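Local coordinates for beta-1,3-glucanosyltransferase (Rhizomucor miehei CAU432, PDB 4WTP), which belongs to glycoside hydrolase family 17 and folds as a single-domain (beta/alpha)8 barrel, the scaffold common to that family, at residues L82-T87 against S123-L128; F279-S284 against I292-G297; N147-V152 against E174-E179. All coordinates share one frame; numbering follows the deposited sequence. Where two conformers were deposited one is given.

Interaction 1 (L82-T87 against S123-L128)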
ATOM      1  N   LEU A  82      11.983  12.256  -1.873  1.00 22.09           N
ATOM      2  CA  LEU A  82      11.176  13.013  -2.846  1.00 24.15           C
ATOM      3  C   LEU A  82       9.694  13.100  -2.468  1.00 19.63           C
ATOM      4  O   LEU A  82       9.089  14.182  -2.499  1.00 20.51           O
ATOM      5  CB  LEU A  82      11.311  12.421  -4.249  1.00 24.02           C
ATOM      6  CG  LEU A  82      12.305  13.093  -5.201  1.00 28.73           C
ATOM      7  CD1 LEU A  82      13.669  13.271  -4.552  1.00 27.99           C
ATOM      8  CD2 LEU A  82      12.402  12.322  -6.505  1.00 31.08           C
ATOM      9  N   ALA A  83       9.124  11.958  -2.053  1.00 19.02           N
ATOM     10  CA  ALA A  83       7.703  11.926  -1.691  1.00 18.99           C
ATOM     11  C   ALA A  83       7.380  12.711  -0.408  1.00 15.09           C
ATOM     12  O   ALA A  83       6.328  13.334  -0.289  1.00 17.08           O
ATOM     13  CB  ALA A  83       7.239  10.486  -1.584  1.00 17.22           C
ATOM     14  N   LEU A  84       8.339  12.711   0.531  1.00 16.90           N
ATOM     15  CA  LEU A  84       8.210  13.538   1.745  1.00 16.41           C
ATOM     16  C   LEU A  84       8.108  15.036   1.370  1.00 15.83           C
ATOM     17  O   LEU A  84       7.254  15.747   1.869  1.00 17.87           O
ATOM     18  CB  LEU A  84       9.380  13.272   2.723  1.00 17.49           C
ATOM     19  CG  LEU A  84       9.270  11.955   3.510  1.00 16.08           C
ATOM     20  CD1 LEU A  84      10.623  11.509   4.064  1.00 17.04           C
ATOM     21  CD2 LEU A  84       8.241  12.110   4.628  1.00 17.37           C
ATOM     22  N   ALA A  85       8.953  15.470   0.455  1.00 18.82           N
ATOM     23  CA  ALA A  85       8.928  16.881   0.029  1.00 20.42           C
ATOM     24  C   ALA A  85       7.657  17.242  -0.762  1.00 21.26           C
ATOM     25  O   ALA A  85       7.018  18.270  -0.497  1.00 19.86           O
ATOM     26  CB  ALA A  85      10.182  17.221  -0.744  1.00 22.03           C
ATOM     27  N   ALA A  86       7.232  16.339  -1.653  1.00 19.82           N
ATOM     28  CA  ALA A  86       6.028  16.586  -2.455  1.00 20.04           C
ATOM     29  C   ALA A  86       4.769  16.616  -1.589  1.00 17.04           C
ATOM     30  O   ALA A  86       3.972  17.546  -1.681  1.00 19.80           O
ATOM     31  CB  ALA A  86       5.928  15.546  -3.549  1.00 19.83           C
ATOM     32  N   THR A  87       4.621  15.592  -0.718  1.00 17.15           N
ATOM     33  CA  THR A  87       3.463  15.548   0.171  1.00 17.62           C
ATOM     34  C   THR A  87       3.452  16.782   1.102  1.00 16.45           C
ATOM     35  O   THR A  87       2.413  17.393   1.331  1.00 18.16           O
ATOM     36  CB  THR A  87       3.367  14.235   0.988  1.00 17.16           C
ATOM     37  OG1 THR A  87       4.616  13.951   1.649  1.00 17.12           O
ATOM     38  CG2 THR A  87       2.963  13.065   0.072  1.00 16.89           C
ATOM     39  N   SER A 123       7.489  14.533   9.842  1.00 15.87           N
ATOM     40  CA  SER A 123       6.329  14.821  10.685  1.00 16.11           C
ATOM     41  C   SER A 123       4.991  14.422  10.071  1.00 16.51           C
ATOM     42  O   SER A 123       4.004  14.311  10.789  1.00 17.16           O
ATOM     43  CB  SER A 123       6.323  16.289  11.067  1.00 17.49           C
ATOM     44  OG  SER A 123       6.093  17.142   9.962  1.00 20.33           O
ATOM     45  N   ASN A 124       4.971  14.199   8.759  1.00 15.94           N
ATOM     46  CA  ASN A 124       3.705  13.841   8.111  1.00 15.21           C
ATOM     47  C   ASN A 124       3.596  12.360   7.816  1.00 15.02           C
ATOM     48  O   ASN A 124       2.740  11.947   7.028  1.00 14.56           O
ATOM     49  CB  ASN A 124       3.466  14.655   6.848  1.00 15.56           C
ATOM     50  CG  ASN A 124       4.428  14.299   5.723  1.00 14.81           C
ATOM     51  OD1 ASN A 124       5.605  13.969   5.934  1.00 16.09           O
ATOM     52  ND2 ASN A 124       3.896  14.352   4.484  1.00 16.50           N
ATOM     53  N   VAL A 125       4.427  11.554   8.475  1.00 13.76           N
ATOM     54  CA  VAL A 125       4.485  10.119   8.230  1.00 13.15           C
ATOM     55  C   VAL A 125       3.540   9.436   9.203  1.00 14.00           C
ATOM     56  O   VAL A 125       3.695   9.534  10.430  1.00 15.70           O
ATOM     57  CB  VAL A 125       5.927   9.570   8.412  1.00 13.09           C
ATOM     58  CG1 VAL A 125       5.962   8.045   8.376  1.00 14.24           C
ATOM     59  CG2 VAL A 125       6.862  10.136   7.355  1.00 14.77           C
ATOM     60  N   ASP A 126       2.565   8.696   8.668  1.00 13.38           N
ATOM     61  CA  ASP A 126       1.555   8.030   9.474  1.00 14.61           C
ATOM     62  C   ASP A 126       1.931   6.598   9.808  1.00 15.36           C
ATOM     63  O   ASP A 126       1.235   5.923  10.563  1.00 17.67           O
ATOM     64  CB  ASP A 126       0.196   8.068   8.794  1.00 14.87           C
ATOM     65  CG  ASP A 126      -0.436   9.438   8.860  1.00 15.81           C
ATOM     66  OD1 ASP A 126      -0.351  10.118   9.905  1.00 18.79           O
ATOM     67  OD2 ASP A 126      -0.995   9.888   7.870  1.00 18.14           O
ATOM     68  N   GLY A 127       3.015   6.098   9.231  1.00 13.64           N
ATOM     69  CA  GLY A 127       3.454   4.738   9.533  1.00 14.25           C
ATOM     70  C   GLY A 127       4.645   4.355   8.693  1.00 12.32           C
ATOM     71  O   GLY A 127       4.835   4.911   7.594  1.00 13.93           O
ATOM     72  N   LEU A 128       5.422   3.412   9.220  1.00 12.98           N
ATOM     73  CA  LEU A 128       6.520   2.812   8.495  1.00 13.07           C
ATOM     74  C   LEU A 128       6.159   1.332   8.282  1.00 12.96           C
ATOM     75  O   LEU A 128       5.918   0.600   9.265  1.00 12.88           O
ATOM     76  CB  LEU A 128       7.779   2.946   9.331  1.00 15.31           C
ATOM     77  CG  LEU A 128       9.093   2.547   8.686  1.00 16.35           C
ATOM     78  CD1 LEU A 128       9.415   3.249   7.370  1.00 17.82           C
ATOM     79  CD2 LEU A 128      10.182   2.845   9.683  1.00 18.47           C
TER

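Interaction 2 (F279-S284 against I292-G297). With EDO (1,2-ethanediol), chain B.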
ATOM      1  N   PHE A 279      -4.130  -1.701 -12.947  1.00  9.64           N
ATOM      2  CA  PHE A 279      -4.670  -1.539 -11.576  1.00  9.42           C
ATOM      3  C   PHE A 279      -4.896  -0.091 -11.149  1.00  9.52           C
ATOM      4  O   PHE A 279      -5.397   0.150 -10.054  1.00  9.59           O
ATOM      5  CB  PHE A 279      -3.763  -2.234 -10.557  1.00 10.59           C
ATOM      6  CG  PHE A 279      -3.990  -3.710 -10.437  1.00 10.42           C
ATOM      7  CD1 PHE A 279      -4.928  -4.196  -9.559  1.00  9.15           C
ATOM      8  CD2 PHE A 279      -3.329  -4.597 -11.284  1.00 12.50           C
ATOM      9  CE1 PHE A 279      -5.135  -5.565  -9.424  1.00  9.31           C
ATOM     10  CE2 PHE A 279      -3.535  -5.970 -11.170  1.00 13.30           C
ATOM     11  CZ  PHE A 279      -4.458  -6.465 -10.269  1.00 10.60           C
ATOM     12  N   GLY A 280      -4.558   0.889 -11.981  1.00  9.62           N
ATOM     13  CA  GLY A 280      -4.737   2.263 -11.553  1.00 10.05           C
ATOM     14  C   GLY A 280      -6.189   2.643 -11.406  1.00  9.38           C
ATOM     15  O   GLY A 280      -7.071   2.141 -12.120  1.00 10.22           O
ATOM     16  N   VAL A 281      -6.425   3.577 -10.489  1.00  9.52           N
ATOM     17  CA  VAL A 281      -7.687   4.328 -10.434  1.00 10.57           C
ATOM     18  C   VAL A 281      -7.731   5.313 -11.612  1.00 11.35           C
ATOM     19  O   VAL A 281      -8.788   5.542 -12.186  1.00 13.17           O
ATOM     20  CB  VAL A 281      -7.829   5.064  -9.086  1.00 11.28           C
ATOM     21  CG1 VAL A 281      -9.055   5.955  -9.091  1.00 14.50           C
ATOM     22  CG2 VAL A 281      -7.911   4.055  -7.930  1.00 13.17           C
ATOM     23  N   LEU A 282      -6.558   5.871 -11.905  1.00 10.38           N
ATOM     24  CA  LEU A 282      -6.369   6.766 -13.053  1.00 11.15           C
ATOM     25  C   LEU A 282      -5.419   6.122 -14.064  1.00 10.79           C
ATOM     26  O   LEU A 282      -4.729   5.133 -13.772  1.00 10.20           O
ATOM     27  CB  LEU A 282      -5.865   8.145 -12.598  1.00 12.67           C
ATOM     28  CG  LEU A 282      -6.898   8.939 -11.779  1.00 13.88           C
ATOM     29  CD1 LEU A 282      -6.572   8.943 -10.298  1.00 15.77           C
ATOM     30  CD2 LEU A 282      -7.126  10.328 -12.306  1.00 18.43           C
ATOM     31  N   GLY A 283      -5.395   6.693 -15.264  1.00 11.25           N
ATOM     32  CA  GLY A 283      -4.575   6.148 -16.339  1.00 12.54           C
ATOM     33  C   GLY A 283      -3.079   6.401 -16.166  1.00 12.14           C
ATOM     34  O   GLY A 283      -2.657   7.197 -15.334  1.00 12.97           O
ATOM     35  N   SER A 284      -2.254   5.711 -16.961  1.00 12.42           N
ATOM     36  CA  SER A 284      -0.797   5.893 -16.905  1.00 13.80           C
ATOM     37  C   SER A 284      -0.379   7.311 -17.273  1.00 13.17           C
ATOM     38  O   SER A 284       0.670   7.770 -16.830  1.00 15.32           O
ATOM     39  CB  SER A 284      -0.084   4.923 -17.838  1.00 14.71           C
ATOM     40  OG  SER A 284      -0.414   5.175 -19.192  1.00 15.60           O
ATOM     41  N   ILE A 292     -14.722   4.709 -14.780  1.00 14.68           N
ATOM     42  CA  ILE A 292     -14.461   4.747 -13.335  1.00 15.42           C
ATOM     43  C   ILE A 292     -15.113   5.974 -12.727  1.00 15.85           C
ATOM     44  O   ILE A 292     -14.874   7.104 -13.162  1.00 17.10           O
ATOM     45  CB  ILE A 292     -12.963   4.758 -13.005  1.00 15.61           C
ATOM     46  CG1 ILE A 292     -12.327   3.490 -13.583  1.00 15.14           C
ATOM     47  CG2 ILE A 292     -12.747   4.851 -11.487  1.00 17.68           C
ATOM     48  CD1 ILE A 292     -12.726   2.178 -12.910  1.00 14.96           C
ATOM     49  N   THR A 293     -15.995   5.770 -11.762  1.00 13.39           N
ATOM     50  CA  THR A 293     -16.482   6.881 -10.956  1.00 14.27           C
ATOM     51  C   THR A 293     -15.854   6.752  -9.586  1.00 13.74           C
ATOM     52  O   THR A 293     -16.019   5.734  -8.890  1.00 13.55           O
ATOM     53  CB  THR A 293     -18.019   6.938 -10.910  1.00 17.33           C
ATOM     54  OG1 THR A 293     -18.539   5.703 -10.402  1.00 19.35           O
ATOM     55  CG2 THR A 293     -18.574   7.174 -12.286  1.00 18.23           C
ATOM     56  N   ILE A 294     -15.121   7.783  -9.180  1.00 14.67           N
ATOM     57  CA  ILE A 294     -14.348   7.737  -7.950  1.00 15.38           C
ATOM     58  C   ILE A 294     -15.237   8.132  -6.786  1.00 16.28           C
ATOM     59  O   ILE A 294     -15.345   9.296  -6.430  1.00 18.42           O
ATOM     60  CB  ILE A 294     -13.072   8.589  -8.058  1.00 16.21           C
ATOM     61  CG1 ILE A 294     -12.283   8.154  -9.294  1.00 18.45           C
ATOM     62  CG2 ILE A 294     -12.231   8.435  -6.801  1.00 17.77           C
ATOM     63  CD1 ILE A 294     -11.118   9.062  -9.681  1.00 19.50           C
ATOM     64  N   GLU A 295     -15.893   7.130  -6.203  1.00 15.68           N
ATOM     65  CA  GLU A 295     -16.923   7.313  -5.186  1.00 16.57           C
ATOM     66  C   GLU A 295     -16.985   6.012  -4.403  1.00 13.53           C
ATOM     67  O   GLU A 295     -16.728   4.949  -4.962  1.00 14.72           O
ATOM     68  CB  GLU A 295     -18.322   7.638  -5.797  1.00 19.79           C
ATOM     69  CG  GLU A 295     -19.430   7.897  -4.748  1.00 23.99           C
ATOM     70  CD  GLU A 295     -20.759   8.445  -5.313  1.00 24.38           C
ATOM     71  OE1 GLU A 295     -20.738   8.909  -6.473  0.53 26.03           O
ATOM     72  OE2 GLU A 295     -21.831   8.423  -4.606  0.77 17.72           O
ATOM     73  N   ALA A 296     -17.371   6.080  -3.132  1.00 12.11           N
ATOM     74  CA  ALA A 296     -17.659   4.863  -2.373  1.00 11.70           C
ATOM     75  C   ALA A 296     -19.066   4.375  -2.709  1.00 11.87           C
ATOM     76  O   ALA A 296     -19.959   5.175  -3.068  1.00 13.51           O
ATOM     77  CB  ALA A 296     -17.530   5.140  -0.881  1.00 12.26           C
ATOM     78  N   GLY A 297     -19.266   3.067  -2.608  1.00 10.53           N
ATOM     79  CA  GLY A 297     -20.563   2.462  -2.878  1.00 12.00           C
ATOM     80  C   GLY A 297     -21.594   2.618  -1.764  1.00 11.80           C
ATOM     81  O   GLY A 297     -22.736   2.195  -1.931  1.00 13.84           O
TER
HETATM   82  C1  EDO B 301     -16.788   8.856  -1.558  0.84 18.89           C
HETATM   83  O1  EDO B 301     -18.109   8.518  -1.965  0.84 21.27           O
HETATM   84  C2  EDO B 301     -16.834   9.357  -0.124  0.84 20.68           C
HETATM   85  O2  EDO B 301     -16.739   8.262   0.797  0.84 16.60           O

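Interaction 3 (N147-V152 against E174-E179)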
ATOM      1  N   ASN A 147      12.922  -9.650  14.835  1.00 14.17           N
ATOM      2  CA  ASN A 147      14.102  -8.939  15.330  1.00 15.99           C
ATOM      3  C   ASN A 147      14.405  -7.661  14.538  1.00 14.20           C
ATOM      4  O   ASN A 147      14.774  -6.625  15.120  1.00 16.63           O
ATOM      5  CB  ASN A 147      15.293  -9.883  15.303  1.00 16.55           C
ATOM      6  CG  ASN A 147      15.156 -11.006  16.322  1.00 19.11           C
ATOM      7  OD1 ASN A 147      14.305 -10.952  17.221  1.00 18.96           O
ATOM      8  ND2 ASN A 147      15.974 -12.035  16.173  1.00 21.35           N
ATOM      9  N   TYR A 148      14.257  -7.723  13.214  1.00 13.90           N
ATOM     10  CA  TYR A 148      14.527  -6.575  12.379  1.00 13.65           C
ATOM     11  C   TYR A 148      13.495  -5.469  12.678  1.00 14.07           C
ATOM     12  O   TYR A 148      13.856  -4.282  12.804  1.00 14.67           O
ATOM     13  CB  TYR A 148      14.451  -6.998  10.916  1.00 13.70           C
ATOM     14  CG  TYR A 148      14.788  -5.920   9.927  1.00 13.08           C
ATOM     15  CD1 TYR A 148      16.097  -5.515   9.737  1.00 15.99           C
ATOM     16  CD2 TYR A 148      13.797  -5.306   9.172  1.00 13.25           C
ATOM     17  CE1 TYR A 148      16.422  -4.546   8.796  1.00 16.91           C
ATOM     18  CE2 TYR A 148      14.106  -4.318   8.255  1.00 12.94           C
ATOM     19  CZ  TYR A 148      15.419  -3.955   8.059  1.00 15.64           C
ATOM     20  OH  TYR A 148      15.698  -2.993   7.134  1.00 16.49           O
ATOM     21  N   ILE A 149      12.226  -5.856  12.813  1.00 13.13           N
ATOM     22  CA  ILE A 149      11.182  -4.895  13.163  1.00 14.18           C
ATOM     23  C   ILE A 149      11.492  -4.206  14.483  1.00 15.43           C
ATOM     24  O   ILE A 149      11.344  -2.980  14.617  1.00 15.96           O
ATOM     25  CB  ILE A 149       9.778  -5.560  13.199  1.00 14.65           C
ATOM     26  CG1 ILE A 149       9.413  -6.059  11.802  1.00 15.83           C
ATOM     27  CG2 ILE A 149       8.743  -4.594  13.790  1.00 15.25           C
ATOM     28  CD1 ILE A 149       8.279  -7.070  11.767  1.00 17.22           C
ATOM     29  N   LYS A 150      11.905  -4.995  15.469  1.00 15.47           N
ATOM     30  CA  LYS A 150      12.266  -4.448  16.774  1.00 16.80           C
ATOM     31  C   LYS A 150      13.351  -3.360  16.617  1.00 17.36           C
ATOM     32  O   LYS A 150      13.262  -2.279  17.224  1.00 20.23           O
ATOM     33  CB  LYS A 150      12.750  -5.588  17.683  1.00 19.02           C
ATOM     34  CG  LYS A 150      13.206  -5.186  19.079  1.00 25.39           C
ATOM     35  CD  LYS A 150      13.281  -6.407  19.991  1.00 28.19           C
ATOM     36  CE  LYS A 150      13.579  -7.706  19.238  1.00 30.23           C
ATOM     37  NZ  LYS A 150      15.030  -8.013  19.098  1.00 32.77           N
ATOM     38  N   GLN A 151      14.381  -3.650  15.818  1.00 15.86           N
ATOM     39  CA  GLN A 151      15.470  -2.693  15.546  1.00 17.51           C
ATOM     40  C   GLN A 151      14.978  -1.437  14.818  1.00 16.84           C
ATOM     41  O   GLN A 151      15.373  -0.320  15.135  1.00 18.63           O
ATOM     42  CB  GLN A 151      16.595  -3.366  14.761  1.00 19.52           C
ATOM     43  CG  GLN A 151      17.339  -4.414  15.579  1.00 22.65           C
ATOM     44  CD  GLN A 151      18.078  -5.440  14.733  1.00 28.97           C
ATOM     45  OE1 GLN A 151      18.015  -5.425  13.498  1.00 30.12           O
ATOM     46  NE2 GLN A 151      18.790  -6.344  15.399  1.00 32.11           N
ATOM     47  N   VAL A 152      14.080  -1.595  13.847  1.00 16.31           N
ATOM     48  CA  VAL A 152      13.504  -0.458  13.152  1.00 16.55           C
ATOM     49  C   VAL A 152      12.656   0.419  14.082  1.00 15.83           C
ATOM     50  O   VAL A 152      12.756   1.664  14.058  1.00 16.74           O
ATOM     51  CB  VAL A 152      12.703  -0.911  11.908  1.00 17.37           C
ATOM     52  CG1 VAL A 152      11.951   0.256  11.308  1.00 18.06           C
ATOM     53  CG2 VAL A 152      13.646  -1.546  10.888  1.00 17.99           C
ATOM     54  N   GLU A 174       2.786 -15.068  15.428  1.00 14.08           N
ATOM     55  CA  GLU A 174       2.768 -14.387  16.688  1.00 13.79           C
ATOM     56  C   GLU A 174       4.066 -13.649  16.983  1.00 13.59           C
ATOM     57  O   GLU A 174       4.033 -12.544  17.507  1.00 13.65           O
ATOM     58  CB  GLU A 174       2.442 -15.397  17.800  1.00 16.33           C
ATOM     59  CG  GLU A 174       2.216 -14.753  19.139  1.00 18.08           C
ATOM     60  CD  GLU A 174       1.833 -15.748  20.220  1.00 23.93           C
ATOM     61  OE1 GLU A 174       1.849 -16.978  19.986  1.00 27.63           O
ATOM     62  OE2 GLU A 174       1.537 -15.270  21.329  1.00 24.19           O
ATOM     63  N   VAL A 175       5.209 -14.261  16.670  0.58 13.89           N
ATOM     64  CA  VAL A 175       6.490 -13.638  17.010  0.58 14.61           C
ATOM     65  C   VAL A 175       6.674 -12.312  16.285  0.58 13.58           C
ATOM     66  O   VAL A 175       7.304 -11.395  16.810  0.58 14.87           O
ATOM     67  CB  VAL A 175       7.695 -14.557  16.756  0.58 16.34           C
ATOM     68  CG1 VAL A 175       7.725 -15.672  17.788  0.58 17.34           C
ATOM     69  CG2 VAL A 175       7.710 -15.109  15.333  0.58 13.99           C
ATOM     70  N   VAL A 176       6.133 -12.211  15.068  1.00 13.12           N
ATOM     71  CA  VAL A 176       6.160 -10.955  14.314  1.00 13.11           C
ATOM     72  C   VAL A 176       5.155  -9.946  14.870  1.00 11.84           C
ATOM     73  O   VAL A 176       5.492  -8.788  15.141  1.00 12.36           O
ATOM     74  CB  VAL A 176       5.912 -11.205  12.807  1.00 13.19           C
ATOM     75  CG1 VAL A 176       5.709  -9.899  12.051  1.00 15.63           C
ATOM     76  CG2 VAL A 176       7.083 -11.977  12.197  1.00 14.54           C
ATOM     77  N   VAL A 177       3.930 -10.415  15.073  1.00 11.98           N
ATOM     78  CA  VAL A 177       2.855  -9.502  15.476  1.00 12.13           C
ATOM     79  C   VAL A 177       3.165  -8.852  16.843  1.00 12.91           C
ATOM     80  O   VAL A 177       2.886  -7.675  17.055  1.00 14.27           O
ATOM     81  CB  VAL A 177       1.502 -10.230  15.497  1.00 12.22           C
ATOM     82  CG1 VAL A 177       0.417  -9.311  16.027  1.00 12.49           C
ATOM     83  CG2 VAL A 177       1.116 -10.669  14.080  1.00 12.92           C
ATOM     84  N   LYS A 178       3.839  -9.612  17.718  1.00 12.63           N
ATOM     85  CA  LYS A 178       4.269  -9.033  19.006  1.00 13.96           C
ATOM     86  C   LYS A 178       5.120  -7.757  18.876  1.00 14.88           C
ATOM     87  O   LYS A 178       5.086  -6.894  19.760  1.00 16.11           O
ATOM     88  CB  LYS A 178       5.036 -10.090  19.811  1.00 16.29           C
ATOM     89  CG  LYS A 178       4.152 -11.163  20.406  1.00 24.04           C
ATOM     90  CD  LYS A 178       4.910 -12.110  21.329  1.00 28.15           C
ATOM     91  CE  LYS A 178       3.942 -13.071  21.995  1.00 32.04           C
ATOM     92  NZ  LYS A 178       2.688 -12.377  22.403  1.00 31.67           N
ATOM     93  N   GLU A 179       5.878  -7.634  17.784  1.00 13.41           N
ATOM     94  CA  GLU A 179       6.769  -6.496  17.623  1.00 13.36           C
ATOM     95  C   GLU A 179       6.096  -5.301  16.947  1.00 13.36           C
ATOM     96  O   GLU A 179       6.681  -4.225  16.924  1.00 15.12           O
ATOM     97  CB  GLU A 179       8.034  -6.897  16.858  1.00 15.05           C
ATOM     98  CG  GLU A 179       8.856  -8.008  17.517  1.00 17.16           C
ATOM     99  CD  GLU A 179       9.179  -7.735  18.986  1.00 20.22           C
ATOM    100  OE1 GLU A 179       9.477  -6.574  19.325  1.00 21.00           O
ATOM    101  OE2 GLU A 179       9.131  -8.677  19.815  1.00 22.84           O
TER

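Interaction 1 (L82-T87 against S123-L128)
T87 and L84, on one face of helix 79-90, meet N124 and V125 where the chain enters strand 125-132, a helix-against-strand contact of the (beta/alpha)8 barrel. All four touching residues are buried. The L84 methyl CD2 reaches V125 CG2 at 3.6 Å, the two branched side chains running at a slant to each other. The same CD2 lies 3.5 Å from the amide oxygen N124 OD1, so one leucine branch packs against both residues. L84 leaves the helix alongside the strand, and its CD2 end comes nearer.

N124 points at the helix, and with CG between its own backbone N and carbonyl carbon (chi1 69°) its ND2 comes to T87 OG1. The amide is gripped at both ends: OD1 accepts from Q88 NE2, while ND2 donates to M92 O as well as to T87 OG1. These bonds should fix the rotation of the buried amide and satisfy its polar atoms.

The solvent side lies at A85, whose methyl points away from the strand, and at S123, exposed on the loop before it, where its OG binds D121.

T87 OG1 links the asparagine to the helix backbone: it accepts from N124 ND2 at 3.0 Å, exactly in the amide plane though bent at the hydrogen (148°), and donates at 2.7 Å to A83 O, one turn back in its own helix, a carbonyl oxygen that also accepts a hydrogen bond from T87 N.

Interaction 2 (F279-S284 against I292-G297)
V281 and I294 cross at a slant, I294 pointing at the 279-284 segment while V281 is directed alongside the 292-297 segment rather than at it. The V281 methyl CG1 lies against the outer arm of the isoleucine, 3.8 Å from I294 CD1 and 3.9 Å from I294 CG1. V281 holds this methyl anti to its backbone N (chi1 174°), and I294 stretches its arm straight out (chi2 170°), so one valine methyl lies along the last two carbons of that arm. I292 also directs its CB at the opposite segment, but what it meets there is backbone: its CG2 sits a looser 4.1 Å from V281 O. No hydrogen bond joins the segments, and the contact is a small apolar one between two irregular loops. I294 is the centre of an inverse gamma turn. Just past it, A296 N donates a nearly straight hydrogen bond (2.8 Å, 165°) to O1 of a 1,2-ethanediol molecule, probably from the crystallisation liquor, which K255 NZ also binds.

Both loops follow strand 262-263, the last of the barrel, and V281 is hydrogen-bonded through its backbone to S265. The 292-297 loop runs along helix 240-256, where N244 and H248 bind the backbone of T293, while L282 packs against V61 and L62 at the end of helix 52-62.

Interaction 3 (N147-V152 against E174-E179)
The carboxylate of E179 lies beside the aliphatic part of K150, the two side chains running alongside and pointing the same way. Its OE1 is 3.8 Å from K150 CB and 3.9 Å from K150 CD, so the lysine offers methylenes, not its amine. K150 NZ bends away through chi3 and chi4 and stays 5.7 Å from E179 OE1; the opposite charges may attract, but they form no salt bridge. A bend at chi2 (-52°) folds the carboxylate of E179 against the lysine chain. A second flat group, the Y148 ring on helix 142-156, takes no part in the contact: V152 CG2 stands 3.9 Å above one face, offset toward the rim, and F106 meets the ring edge-to-face.

Next to K150 and E179 the contact is apolar. I149 spreads its two branches: CD1 meets V176 CG1 at 3.8 Å, the side chains crossing at about a right angle, while I149 CG2 rests 3.9 Å from E179 CB and 3.8 Å from E179 O. I149 thus reaches both V176 and E179.

In the barrel, helix 142-156 packs on V130 of strand 125-132 through Y148, I149 and V152, with helices 104-119 and 174-177 also against it: Y148 and V152 touch the former, and near the latter V176 lies against L145 and E179 against A146.

In the fold
Along the chain the order is interaction 1, interaction 3, interaction 2, each closing before the next opens. All three lie in the one barrel domain. Interactions 1 and 3 have centres 23 Å apart yet share a border: strand 125-132 of interaction 1 is followed by helix 142-156 of interaction 3, which packs on it, L128 CD2 meeting V152 CG1 at 3.5 Å. Interaction 2 lies elsewhere, its centre 23 Å from interaction 1 and 35 Å from interaction 3, on the opposite side of the chain's centre from the latter. There the C-terminal loops settle against helix 240-256, to which the C252–C298 disulfide ties the chain end.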